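Local coordinates for protein probable glutamine synthetase (Pseudomonas aeruginosa, PDB 4HPP) that probably belongs to the glutamine synthetase family, having its N-terminal and catalytic domains, and is modelled as an assembly of six chains, at residues F222-A227 against A282-S287; L237-Q242 against A347-A352; G269-L274 against A310-C315; P275-L280 against E402-E407. One frame throughout, in Å; residues are numbered along the deposited sequence.

Contact 1 of 4, residues F222-A227 against A282-S287; sequences FAPLPA and APTAAS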
loop_
_atom_site.group_PDB
_atom_site.type_symbol
_atom_site.label_atom_id
_atom_site.label_comp_id
_atom_site.label_asym_id
_atom_site.label_seq_id
_atom_site.Cartn_x
_atom_site.Cartn_y
_atom_site.Cartn_z
ATOM N N PHE A 222 4.958 -1.059 -32.397
ATOM C CA PHE A 222 4.869 -1.589 -33.759
ATOM C C PHE A 222 5.952 -1.024 -34.698
ATOM O O PHE A 222 5.946 -1.277 -35.919
ATOM C CB PHE A 222 3.530 -1.253 -34.379
ATOM C CG PHE A 222 2.349 -1.993 -33.793
ATOM C CD1 PHE A 222 1.625 -2.865 -34.561
ATOM C CD2 PHE A 222 1.946 -1.783 -32.494
ATOM C CE1 PHE A 222 0.564 -3.547 -34.037
ATOM C CE2 PHE A 222 0.857 -2.455 -31.980
ATOM C CZ PHE A 222 0.168 -3.330 -32.749
ATOM N N ALA A 223 6.854 -0.207 -34.175
ATOM C CA ALA A 223 7.868 0.420 -35.061
ATOM C C ALA A 223 8.587 -0.688 -35.802
ATOM O O ALA A 223 8.740 -1.791 -35.248
ATOM C CB ALA A 223 8.875 1.223 -34.258
ATOM N N PRO A 224 9.021 -0.417 -37.053
ATOM C CA PRO A 224 9.762 -1.474 -37.748
ATOM C C PRO A 224 10.917 -2.027 -36.900
ATOM O O PRO A 224 11.099 -3.250 -36.887
ATOM C CB PRO A 224 10.278 -0.803 -39.054
ATOM C CG PRO A 224 9.517 0.465 -39.201
ATOM C CD PRO A 224 8.836 0.789 -37.884
ATOM N N LEU A 225 11.684 -1.163 -36.215
ATOM C CA LEU A 225 12.727 -1.660 -35.304
ATOM C C LEU A 225 12.476 -1.194 -33.866
ATOM O O LEU A 225 12.637 0.006 -33.533
ATOM C CB LEU A 225 14.145 -1.304 -35.795
ATOM C CG LEU A 225 15.254 -1.960 -34.954
ATOM C CD1 LEU A 225 15.368 -3.470 -35.201
ATOM C CD2 LEU A 225 16.601 -1.284 -35.177
ATOM N N PRO A 226 12.036 -2.126 -33.012
ATOM C CA PRO A 226 11.578 -1.779 -31.647
ATOM C C PRO A 226 12.677 -1.146 -30.758
ATOM O O PRO A 226 12.395 -0.291 -29.908
ATOM C CB PRO A 226 11.168 -3.120 -31.050
ATOM C CG PRO A 226 11.677 -4.175 -31.973
ATOM C CD PRO A 226 11.843 -3.548 -33.341
ATOM N N ALA A 227 13.906 -1.603 -30.924
ATOM C CA ALA A 227 15.066 -1.067 -30.197
ATOM C C ALA A 227 16.359 -1.537 -30.867
ATOM O O ALA A 227 16.390 -2.557 -31.563
ATOM C CB ALA A 227 15.046 -1.478 -28.732
ATOM N N ALA A 282 7.042 0.859 -46.976
ATOM C CA ALA A 282 8.053 1.018 -45.906
ATOM C C ALA A 282 8.405 2.507 -45.815
ATOM O O ALA A 282 9.523 2.890 -46.135
ATOM C CB ALA A 282 9.292 0.167 -46.185
ATOM N N PRO A 283 7.445 3.343 -45.367
ATOM C CA PRO A 283 7.411 4.745 -45.693
ATOM C C PRO A 283 8.049 5.616 -44.667
ATOM O O PRO A 283 7.883 6.824 -44.742
ATOM C CB PRO A 283 5.916 5.058 -45.667
ATOM C CG PRO A 283 5.296 3.978 -44.837
ATOM C CD PRO A 283 6.376 3.031 -44.415
ATOM N N THR A 284 8.727 5.058 -43.683
ATOM C CA THR A 284 9.364 5.991 -42.744
ATOM C C THR A 284 10.861 5.797 -42.733
ATOM O O THR A 284 11.378 4.744 -43.160
ATOM C CB THR A 284 8.852 5.881 -41.295
ATOM O OG1 THR A 284 9.064 4.554 -40.822
ATOM C CG2 THR A 284 7.373 6.228 -41.204
ATOM N N ALA A 285 11.549 6.808 -42.218
ATOM C CA ALA A 285 13.013 6.764 -42.110
ATOM C C ALA A 285 13.475 5.491 -41.354
ATOM O O ALA A 285 14.422 4.819 -41.795
ATOM C CB ALA A 285 13.545 8.048 -41.451
ATOM N N ALA A 286 12.774 5.146 -40.257
ATOM C CA ALA A 286 13.063 3.933 -39.475
ATOM C C ALA A 286 12.801 2.645 -40.236
ATOM O O ALA A 286 13.243 1.571 -39.791
ATOM C CB ALA A 286 12.306 3.918 -38.153
ATOM N N SER A 287 12.105 2.742 -41.379
ATOM C CA SER A 287 11.742 1.543 -42.122
ATOM C C SER A 287 12.976 0.886 -42.721
ATOM O O SER A 287 13.028 -0.359 -42.890
ATOM C CB SER A 287 10.709 1.842 -43.192
ATOM O OG SER A 287 9.452 2.149 -42.607
#
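Thr284 makes the first, light touch on Pro224: its OG1 lies 4.4 Å from Pro224 CG. The same hydroxyl hydrogen-bonds Thr339 OG1, so its polar partner is in a neighbouring loop while the proline offers it carbon alone. Ala285 and Ala286 then carry the chain through a type I turn, closed where Ser287 N donates to Thr284 O over 2.8 Å. Glu423 OE1 of helix 410-427 hydrogen-bonds Ala285 N. Ala286 points its CB toward the proline segment, but its nearest atom is the carbonyl O, 3.9 Å from Pro224 CB. The two loops meet inside the glutamine synthetase catalytic domain, one running from strand 219-221 toward strand 235-243 and the other joining helices 261-281 and 288-291; the side chain of Pro224 is about 7 Å from the bound glutamic acid. Arg290, which lines that ligand's pocket, also touches Pro224, and pocket residue Asn233 is hydrogen-bonded to it through the backbone. At Ser287 the proline ring lies against both backbone and side chain, its CG being 3.8 Å from Ser287 CA and from Ser287 OG. The serine CB points away from the proline, yet OG turns back beside its own backbone N (chi1 -70°). There it accepts the N-H of Thr284 at 3.2 Å with an angle of 156°, and it hydrogen-bonds Asp337 OD1 as well.

Contact 2 of 4, residues L237-Q242 against A347-A352; sequences LHLSLQ and AAVLIA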
loop_
_atom_site.group_PDB
_atom_site.type_symbol
_atom_site.label_atom_id
_atom_site.label_comp_id
_atom_site.label_asym_id
_atom_site.label_seq_id
_atom_site.Cartn_x
_atom_site.Cartn_y
_atom_site.Cartn_z
ATOM N N LEU A 237 1.211 -8.677 -46.023
ATOM C CA LEU A 237 -0.097 -8.510 -46.588
ATOM C C LEU A 237 -0.287 -9.743 -47.458
ATOM O O LEU A 237 0.522 -9.946 -48.342
ATOM C CB LEU A 237 -0.102 -7.208 -47.394
ATOM C CG LEU A 237 -1.238 -6.842 -48.311
ATOM C CD1 LEU A 237 -2.555 -6.862 -47.539
ATOM C CD2 LEU A 237 -0.962 -5.465 -48.875
ATOM N N HIS A 238 -1.302 -10.570 -47.160
ATOM C CA HIS A 238 -1.726 -11.688 -48.021
ATOM C C HIS A 238 -2.835 -11.260 -48.902
ATOM O O HIS A 238 -3.845 -10.775 -48.419
ATOM C CB HIS A 238 -2.244 -12.840 -47.182
ATOM C CG HIS A 238 -1.197 -13.463 -46.326
ATOM N ND1 HIS A 238 -0.400 -14.474 -46.772
ATOM C CD2 HIS A 238 -0.794 -13.175 -45.031
ATOM C CE1 HIS A 238 0.478 -14.824 -45.811
ATOM N NE2 HIS A 238 0.225 -14.043 -44.723
ATOM N N LEU A 239 -2.643 -11.392 -50.201
ATOM C CA LEU A 239 -3.665 -11.010 -51.191
ATOM C C LEU A 239 -4.048 -12.179 -52.067
ATOM O O LEU A 239 -3.180 -12.914 -52.553
ATOM C CB LEU A 239 -3.217 -9.864 -52.062
ATOM C CG LEU A 239 -3.210 -8.559 -51.265
ATOM C CD1 LEU A 239 -2.279 -7.528 -51.900
ATOM C CD2 LEU A 239 -4.624 -8.032 -51.161
ATOM N N SER A 240 -5.357 -12.406 -52.158
ATOM C CA SER A 240 -5.928 -13.315 -53.140
ATOM C C SER A 240 -6.870 -12.461 -53.986
ATOM O O SER A 240 -7.331 -11.388 -53.550
ATOM C CB SER A 240 -6.599 -14.533 -52.488
ATOM O OG SER A 240 -7.879 -14.254 -51.944
ATOM N N LEU A 241 -7.067 -12.902 -55.219
ATOM C CA LEU A 241 -7.917 -12.202 -56.188
ATOM C C LEU A 241 -9.011 -13.162 -56.635
ATOM O O LEU A 241 -8.687 -14.274 -57.028
ATOM C CB LEU A 241 -7.072 -11.772 -57.397
ATOM C CG LEU A 241 -6.301 -10.457 -57.320
ATOM C CD1 LEU A 241 -5.840 -10.024 -58.712
ATOM C CD2 LEU A 241 -7.154 -9.376 -56.696
ATOM N N GLN A 242 -10.279 -12.763 -56.572
ATOM C CA GLN A 242 -11.407 -13.682 -56.874
ATOM C C GLN A 242 -12.415 -13.125 -57.863
ATOM O O GLN A 242 -12.798 -11.958 -57.792
ATOM C CB GLN A 242 -12.195 -14.059 -55.626
ATOM C CG GLN A 242 -11.497 -14.964 -54.637
ATOM C CD GLN A 242 -12.205 -14.958 -53.293
ATOM O OE1 GLN A 242 -13.295 -14.379 -53.151
ATOM N NE2 GLN A 242 -11.606 -15.614 -52.301
ATOM N N ALA A 347 -3.729 0.000 -51.318
ATOM C CA ALA A 347 -3.949 0.731 -52.589
ATOM C C ALA A 347 -2.731 0.742 -53.489
ATOM O O ALA A 347 -2.834 0.429 -54.663
ATOM C CB ALA A 347 -4.397 2.180 -52.340
ATOM N N ALA A 348 -1.577 1.122 -52.947
ATOM C CA ALA A 348 -0.337 1.169 -53.740
ATOM C C ALA A 348 0.043 -0.187 -54.370
ATOM O O ALA A 348 0.473 -0.258 -55.541
ATOM C CB ALA A 348 0.801 1.711 -52.902
ATOM N N VAL A 349 -0.178 -1.258 -53.615
ATOM C CA VAL A 349 0.216 -2.588 -54.059
ATOM C C VAL A 349 -0.748 -3.057 -55.148
ATOM O O VAL A 349 -0.325 -3.543 -56.215
ATOM C CB VAL A 349 0.258 -3.605 -52.872
ATOM C CG1 VAL A 349 0.367 -5.060 -53.358
ATOM C CG2 VAL A 349 1.361 -3.232 -51.883
ATOM N N LEU A 350 -2.038 -2.881 -54.894
ATOM C CA LEU A 350 -3.052 -3.375 -55.820
ATOM C C LEU A 350 -2.918 -2.614 -57.126
ATOM O O LEU A 350 -3.261 -3.151 -58.187
ATOM C CB LEU A 350 -4.457 -3.223 -55.249
ATOM C CG LEU A 350 -5.175 -4.259 -54.347
ATOM C CD1 LEU A 350 -6.495 -3.658 -53.822
ATOM C CD2 LEU A 350 -5.484 -5.553 -55.087
ATOM N N ILE A 351 -2.382 -1.383 -57.048
ATOM C CA ILE A 351 -2.190 -0.535 -58.238
ATOM C C ILE A 351 -1.166 -1.189 -59.159
ATOM O O ILE A 351 -1.488 -1.524 -60.313
ATOM C CB ILE A 351 -1.784 0.939 -57.910
ATOM C CG1 ILE A 351 -3.025 1.803 -57.642
ATOM C CG2 ILE A 351 -1.118 1.587 -59.109
ATOM C CD1 ILE A 351 -2.752 3.065 -56.870
ATOM N N ALA A 352 0.047 -1.389 -58.632
ATOM C CA ALA A 352 1.147 -1.887 -59.441
ATOM C C ALA A 352 0.790 -3.245 -60.010
ATOM O O ALA A 352 1.158 -3.551 -61.140
ATOM C CB ALA A 352 2.432 -1.962 -58.637
#
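Leu237, Leu239 and Leu241 stand as a row of bumps on one face of strand 235-243 and meet Val349 and Leu350 of helix 342-358. This is a helix laid over the curved, mostly antiparallel sheet of the glutamine synthetase catalytic domain. The axes of the two short segments pass 11.2 Å apart with a signed crossing angle of -43°, and the helix slants over the strand; of residues 347-352, Val349 and Leu350 reach the leucines.

Val349 is a forked bump. CG1 stands anti to the backbone N (chi1 167°) and meets Leu239 CD1 at 3.9 Å, while CG2, beside that N, faces Leu237 CD2 at 4.4 Å. Its two branches thus address neighbouring leucines of the same face. The side chains of Leu239 and Val349 cross obliquely, methyl against methyl.

Leu350 leaves its helix at a slant, and its end then bends nearer the strand. Leu350 CD2 settles toward the hollow between Leu239 and Leu241, 4.7 Å from Leu239 CD2. Trp266 of helix 261-281 packs on both Leu239 and Leu241, and Tyr119 of helix 108-121 touches Leu241 and bonds Leu350 O through its hydroxyl. The opposite face of the strand is polar, carrying His238 and, two residues earlier and probably on the same face, His236 of the glutamic acid pocket. At the far end of the row, the looser fit closes where Leu241 CD2 comes to 4.5 Å from Leu350 CD2.

Contact 3 of 4, residues G269-L274 against A310-C315; sequences GVLAHL and AALRIC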
loop_
_atom_site.group_PDB
_atom_site.type_symbol
_atom_site.label_atom_id
_atom_site.label_comp_id
_atom_site.label_asym_id
_atom_site.label_seq_id
_atom_site.Cartn_x
_atom_site.Cartn_y
_atom_site.Cartn_z
ATOM N N GLY A 269 3.680 -6.947 -62.142
ATOM C CA GLY A 269 3.466 -5.510 -61.881
ATOM C C GLY A 269 3.948 -5.033 -60.523
ATOM O O GLY A 269 4.588 -3.973 -60.413
ATOM N N VAL A 270 3.627 -5.830 -59.497
ATOM C CA VAL A 270 4.080 -5.611 -58.140
ATOM C C VAL A 270 5.603 -5.607 -58.170
ATOM O O VAL A 270 6.223 -4.670 -57.637
ATOM C CB VAL A 270 3.579 -6.732 -57.194
ATOM C CG1 VAL A 270 4.278 -6.698 -55.833
ATOM C CG2 VAL A 270 2.057 -6.737 -57.060
ATOM N N LEU A 271 6.203 -6.647 -58.778
ATOM C CA LEU A 271 7.675 -6.750 -58.866
ATOM C C LEU A 271 8.336 -5.557 -59.590
ATOM O O LEU A 271 9.313 -5.011 -59.103
ATOM C CB LEU A 271 8.141 -8.099 -59.455
ATOM C CG LEU A 271 7.826 -9.297 -58.536
ATOM C CD1 LEU A 271 8.681 -10.505 -58.802
ATOM C CD2 LEU A 271 7.958 -8.963 -57.053
ATOM N N ALA A 272 7.794 -5.138 -60.728
ATOM C CA ALA A 272 8.454 -4.111 -61.535
ATOM C C ALA A 272 8.426 -2.771 -60.832
ATOM O O ALA A 272 9.380 -1.971 -60.944
ATOM C CB ALA A 272 7.801 -4.018 -62.876
ATOM N N HIS A 273 7.358 -2.565 -60.056
ATOM C CA HIS A 273 7.193 -1.348 -59.281
ATOM C C HIS A 273 7.662 -1.386 -57.860
ATOM O O HIS A 273 7.691 -0.346 -57.204
ATOM C CB HIS A 273 5.741 -0.898 -59.324
ATOM C CG HIS A 273 5.271 -0.529 -60.711
ATOM N ND1 HIS A 273 5.654 0.613 -61.331
ATOM C CD2 HIS A 273 4.460 -1.214 -61.613
ATOM C CE1 HIS A 273 5.100 0.656 -62.551
ATOM N NE2 HIS A 273 4.366 -0.459 -62.718
ATOM N N LEU A 274 8.057 -2.539 -57.350
ATOM C CA LEU A 274 8.479 -2.579 -55.927
ATOM C C LEU A 274 9.404 -1.453 -55.442
ATOM O O LEU A 274 9.196 -0.971 -54.325
ATOM C CB LEU A 274 9.036 -3.962 -55.468
ATOM C CG LEU A 274 8.106 -4.701 -54.490
ATOM C CD1 LEU A 274 8.551 -6.130 -54.285
ATOM C CD2 LEU A 274 8.030 -3.966 -53.155
ATOM N N ALA A 310 12.473 -13.503 -50.089
ATOM C CA ALA A 310 11.761 -12.998 -51.274
ATOM C C ALA A 310 10.847 -11.860 -50.836
ATOM O O ALA A 310 10.217 -11.957 -49.799
ATOM C CB ALA A 310 10.971 -14.124 -51.998
ATOM N N ALA A 311 10.773 -10.799 -51.623
ATOM C CA ALA A 311 9.865 -9.694 -51.341
ATOM C C ALA A 311 8.410 -10.118 -51.564
ATOM O O ALA A 311 7.523 -9.612 -50.892
ATOM C CB ALA A 311 10.223 -8.451 -52.174
ATOM N N LEU A 312 8.156 -11.056 -52.482
ATOM C CA LEU A 312 6.770 -11.493 -52.756
ATOM C C LEU A 312 6.770 -12.988 -52.708
ATOM O O LEU A 312 7.580 -13.634 -53.361
ATOM C CB LEU A 312 6.309 -11.009 -54.129
ATOM C CG LEU A 312 4.849 -10.852 -54.507
ATOM C CD1 LEU A 312 4.148 -9.825 -53.653
ATOM C CD2 LEU A 312 4.729 -10.401 -55.958
ATOM N N ARG A 313 5.887 -13.560 -51.902
ATOM C CA ARG A 313 5.945 -14.993 -51.654
ATOM C C ARG A 313 4.615 -15.630 -51.926
ATOM O O ARG A 313 3.585 -15.165 -51.460
ATOM C CB ARG A 313 6.391 -15.277 -50.219
ATOM C CG ARG A 313 6.321 -16.749 -49.804
ATOM C CD ARG A 313 6.972 -16.979 -48.448
ATOM N NE ARG A 313 6.128 -16.529 -47.332
ATOM C CZ ARG A 313 5.226 -17.282 -46.693
ATOM N NH1 ARG A 313 4.524 -16.754 -45.697
ATOM N NH2 ARG A 313 5.021 -18.555 -47.044
ATOM N N ILE A 314 4.651 -16.682 -52.723
ATOM C CA ILE A 314 3.514 -17.553 -52.947
ATOM C C ILE A 314 3.309 -18.435 -51.723
ATOM O O ILE A 314 4.234 -19.127 -51.289
ATOM C CB ILE A 314 3.763 -18.456 -54.162
ATOM C CG1 ILE A 314 4.108 -17.613 -55.404
ATOM C CG2 ILE A 314 2.536 -19.310 -54.420
ATOM C CD1 ILE A 314 5.035 -18.303 -56.386
ATOM N N CYS A 315 2.102 -18.386 -51.161
ATOM C CA CYS A 315 1.725 -19.187 -49.975
ATOM C C CYS A 315 0.929 -20.384 -50.449
ATOM O O CYS A 315 -0.313 -20.286 -50.629
ATOM C CB CYS A 315 0.873 -18.388 -48.960
ATOM S SG CYS A 315 1.651 -16.873 -48.319
#
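Leu271 and Leu312 mark the nearest approach of the backbones, with CA atoms 7.8 Å apart: one lies on a turn of helix 261-281, the other on strand 312-315. The chain changes course just there, since Ala311 has helical backbone angles and Leu312 extended ones (phi -130°, psi 127°). Inside the helix, His273 N bonds Gly269 O, whereas the bond from Leu274 N to Leu271 O is weak.

Leu312 is the central side chain. Its CG stands anti to the backbone N (chi1 -158°), which sends both methyls at the helix. CD2 settles between Val270 and Leu271, 3.7 Å from Val270 CG1 and an equal 3.7 Å from Leu271 CD2. CD1 turns to the valine only, at 3.8 Å from Val270 CG1, while Leu312 CB also touches the leucine, 3.9 Å from Leu271 CD2. Leu271 starts off along the flank of the helix, and its branched end swings in to reach this position.

One turn onward, Leu274 CD1 presses on the methyl of Ala311, at 3.6 Å from CB. Leu274 also packs on Phe333, so it touches both Ala311 and the sheet strand 330-336. Beyond the apolar patch Arg313 forms a salt bridge with Glu332, and Cys315 SG lies 3.7 Å above one face of the Arg313 guanidinium, offset toward its rim. The whole joins a helix to a strand paired with 303-304 and 330-336, the alpha-on-beta layering of the glutamine synthetase catalytic domain, with pocket residue Arg308 shortly before Ala311 in sequence.

Contact 4 of 4, residues P275-L280 against E402-E407; sequences PALCAL and EALCAE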
loop_
_atom_site.group_PDB
_atom_site.type_symbol
_atom_site.label_atom_id
_atom_site.label_comp_id
_atom_site.label_asym_id
_atom_site.label_seq_id
_atom_site.Cartn_x
_atom_site.Cartn_y
_atom_site.Cartn_z
ATOM N N PRO A 275 10.439 -1.049 -56.239
ATOM C CA PRO A 275 11.293 -0.021 -55.589
ATOM C C PRO A 275 10.532 1.255 -55.273
ATOM O O PRO A 275 10.916 1.968 -54.353
ATOM C CB PRO A 275 12.476 0.209 -56.586
ATOM C CG PRO A 275 12.523 -1.058 -57.388
ATOM C CD PRO A 275 11.102 -1.642 -57.425
ATOM N N ALA A 276 9.445 1.515 -55.996
ATOM C CA ALA A 276 8.580 2.662 -55.697
ATOM C C ALA A 276 7.630 2.341 -54.544
ATOM O O ALA A 276 7.319 3.217 -53.690
ATOM C CB ALA A 276 7.773 3.063 -56.946
ATOM N N LEU A 277 7.129 1.096 -54.540
ATOM C CA LEU A 277 6.097 0.719 -53.582
ATOM C C LEU A 277 6.677 0.821 -52.190
ATOM O O LEU A 277 5.929 0.958 -51.205
ATOM C CB LEU A 277 5.603 -0.684 -53.803
ATOM C CG LEU A 277 4.744 -0.967 -55.016
ATOM C CD1 LEU A 277 4.447 -2.474 -55.095
ATOM C CD2 LEU A 277 3.500 -0.120 -54.964
ATOM N N CYS A 278 8.008 0.772 -52.125
ATOM C CA CYS A 278 8.672 0.871 -50.862
ATOM C C CYS A 278 8.472 2.215 -50.163
ATOM O O CYS A 278 8.440 2.272 -48.933
ATOM C CB CYS A 278 10.138 0.502 -51.011
ATOM S SG CYS A 278 10.278 -1.270 -51.361
ATOM N N ALA A 279 8.300 3.268 -50.952
ATOM C CA ALA A 279 8.099 4.598 -50.426
ATOM C C ALA A 279 6.744 4.630 -49.754
ATOM O O ALA A 279 6.503 5.466 -48.873
ATOM C CB ALA A 279 8.172 5.658 -51.533
ATOM N N LEU A 280 5.859 3.725 -50.171
ATOM C CA LEU A 280 4.479 3.703 -49.656
ATOM C C LEU A 280 4.201 2.493 -48.746
ATOM O O LEU A 280 3.215 2.502 -48.010
ATOM C CB LEU A 280 3.425 3.794 -50.789
ATOM C CG LEU A 280 3.540 4.910 -51.860
ATOM C CD1 LEU A 280 3.243 4.407 -53.259
ATOM C CD2 LEU A 280 2.726 6.150 -51.583
ATOM N N GLU A 402 6.750 7.128 -63.280
ATOM C CA GLU A 402 5.577 7.882 -63.727
ATOM C C GLU A 402 4.398 6.970 -63.987
ATOM O O GLU A 402 3.247 7.406 -63.863
ATOM C CB GLU A 402 5.865 8.706 -64.973
ATOM C CG GLU A 402 6.866 9.821 -64.769
ATOM C CD GLU A 402 7.855 9.832 -65.908
ATOM O OE1 GLU A 402 7.877 10.843 -66.650
ATOM O OE2 GLU A 402 8.570 8.804 -66.068
ATOM N N ALA A 403 4.652 5.716 -64.371
ATOM C CA ALA A 403 3.500 4.848 -64.594
ATOM C C ALA A 403 2.642 4.767 -63.299
ATOM O O ALA A 403 1.406 4.935 -63.341
ATOM C CB ALA A 403 3.929 3.478 -65.080
ATOM N N LEU A 404 3.307 4.560 -62.157
ATOM C CA LEU A 404 2.603 4.397 -60.875
ATOM C C LEU A 404 2.021 5.727 -60.367
ATOM O O LEU A 404 0.813 5.799 -60.069
ATOM C CB LEU A 404 3.507 3.727 -59.831
ATOM C CG LEU A 404 2.954 3.478 -58.412
ATOM C CD1 LEU A 404 2.185 2.174 -58.361
ATOM C CD2 LEU A 404 4.085 3.418 -57.408
ATOM N N CYS A 405 2.865 6.766 -60.333
ATOM C CA CYS A 405 2.480 8.085 -59.892
ATOM C C CYS A 405 1.221 8.493 -60.558
ATOM O O CYS A 405 0.339 9.082 -59.931
ATOM C CB CYS A 405 3.536 9.118 -60.221
ATOM S SG CYS A 405 4.927 8.861 -59.150
ATOM N N ALA A 406 1.122 8.187 -61.833
ATOM C CA ALA A 406 -0.023 8.628 -62.589
ATOM C C ALA A 406 -1.332 8.034 -62.051
ATOM O O ALA A 406 -2.385 8.608 -62.291
ATOM C CB ALA A 406 0.150 8.297 -64.064
ATOM N N GLU A 407 -1.297 6.900 -61.342
ATOM C CA GLU A 407 -2.570 6.323 -60.844
ATOM C C GLU A 407 -2.982 6.979 -59.511
ATOM O O GLU A 407 -4.130 6.840 -59.032
ATOM C CB GLU A 407 -2.496 4.806 -60.670
ATOM C CG GLU A 407 -2.085 3.972 -61.859
ATOM C CD GLU A 407 -2.961 4.119 -63.073
ATOM O OE1 GLU A 407 -4.178 3.720 -63.074
ATOM O OE2 GLU A 407 -2.363 4.611 -64.056
#
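Leu404 alone carries the apolar contact from the short helix 402-405, fitting its isobutyl end among Ala276, Leu277 and Leu280 of helix 261-281. The nearest CA atoms, those of Ala276 and Leu404, are 8.1 Å apart. With CG anti to the backbone N (chi1 180°), the leucine extends directly at the longer helix. Its CD2 meets the small methyl of Ala276, 3.7 Å from CB, and lies 4.3 Å from Leu280 CD1 one turn further on. The other branch, CD1, faces Leu277 CD2 at 4.3 Å, so the two methyls share out the three partners. Leu277 sets out beside the contact, but its CD2 end comes round to this branch. Ile351 of helix 342-358 touches Leu404 too.

Hydrogen bonds shape each partner without crossing the contact. Helix 261-281 is kinked here: Pro275 has no N-H to give, and Ala279 N bonds Ala276 O, three residues back, at 2.9 Å. In the other segment Glu407 N likewise reaches only as far as Leu404 O.

Charged groups stand around this apolar centre. Asp401 joins the two helices from outside both segments: OD2 hydrogen-bonds Leu404 N, and OD1 takes His273 ND1 of helix 261-281. Glu407 OE1 forms a salt bridge with Arg354, tying the end of its segment to helix 342-358. Helix 402-405 thus packs on helices 261-281 and 342-358, which themselves lie on the sheet: a helix-on-helix contact of the glutamine synthetase catalytic domain.

How the contacts relate
All four contacts are buried and lie in the catalytic domain; none is a surface contact. Contacts 2 and 3 set helices against the sheet, contact 4 joins helix to helix, and contact 1 joins loop to loop nearest the bound glutamic acid. Helix 261-281 is the shared element: contacts 3 and 4 use successive parts of it, and contact 1 takes up the loop that follows. Contact 2 touches contacts 3 and 4, through Ala352 CB at 3.4 Å from Gly269 O and Ile351 CG2 at 3.4 Å from Leu404 CD1. Aliphatic side chains make contacts 2 to 4, whereas a proline ring against backbone and hydroxyl atoms makes contact 1.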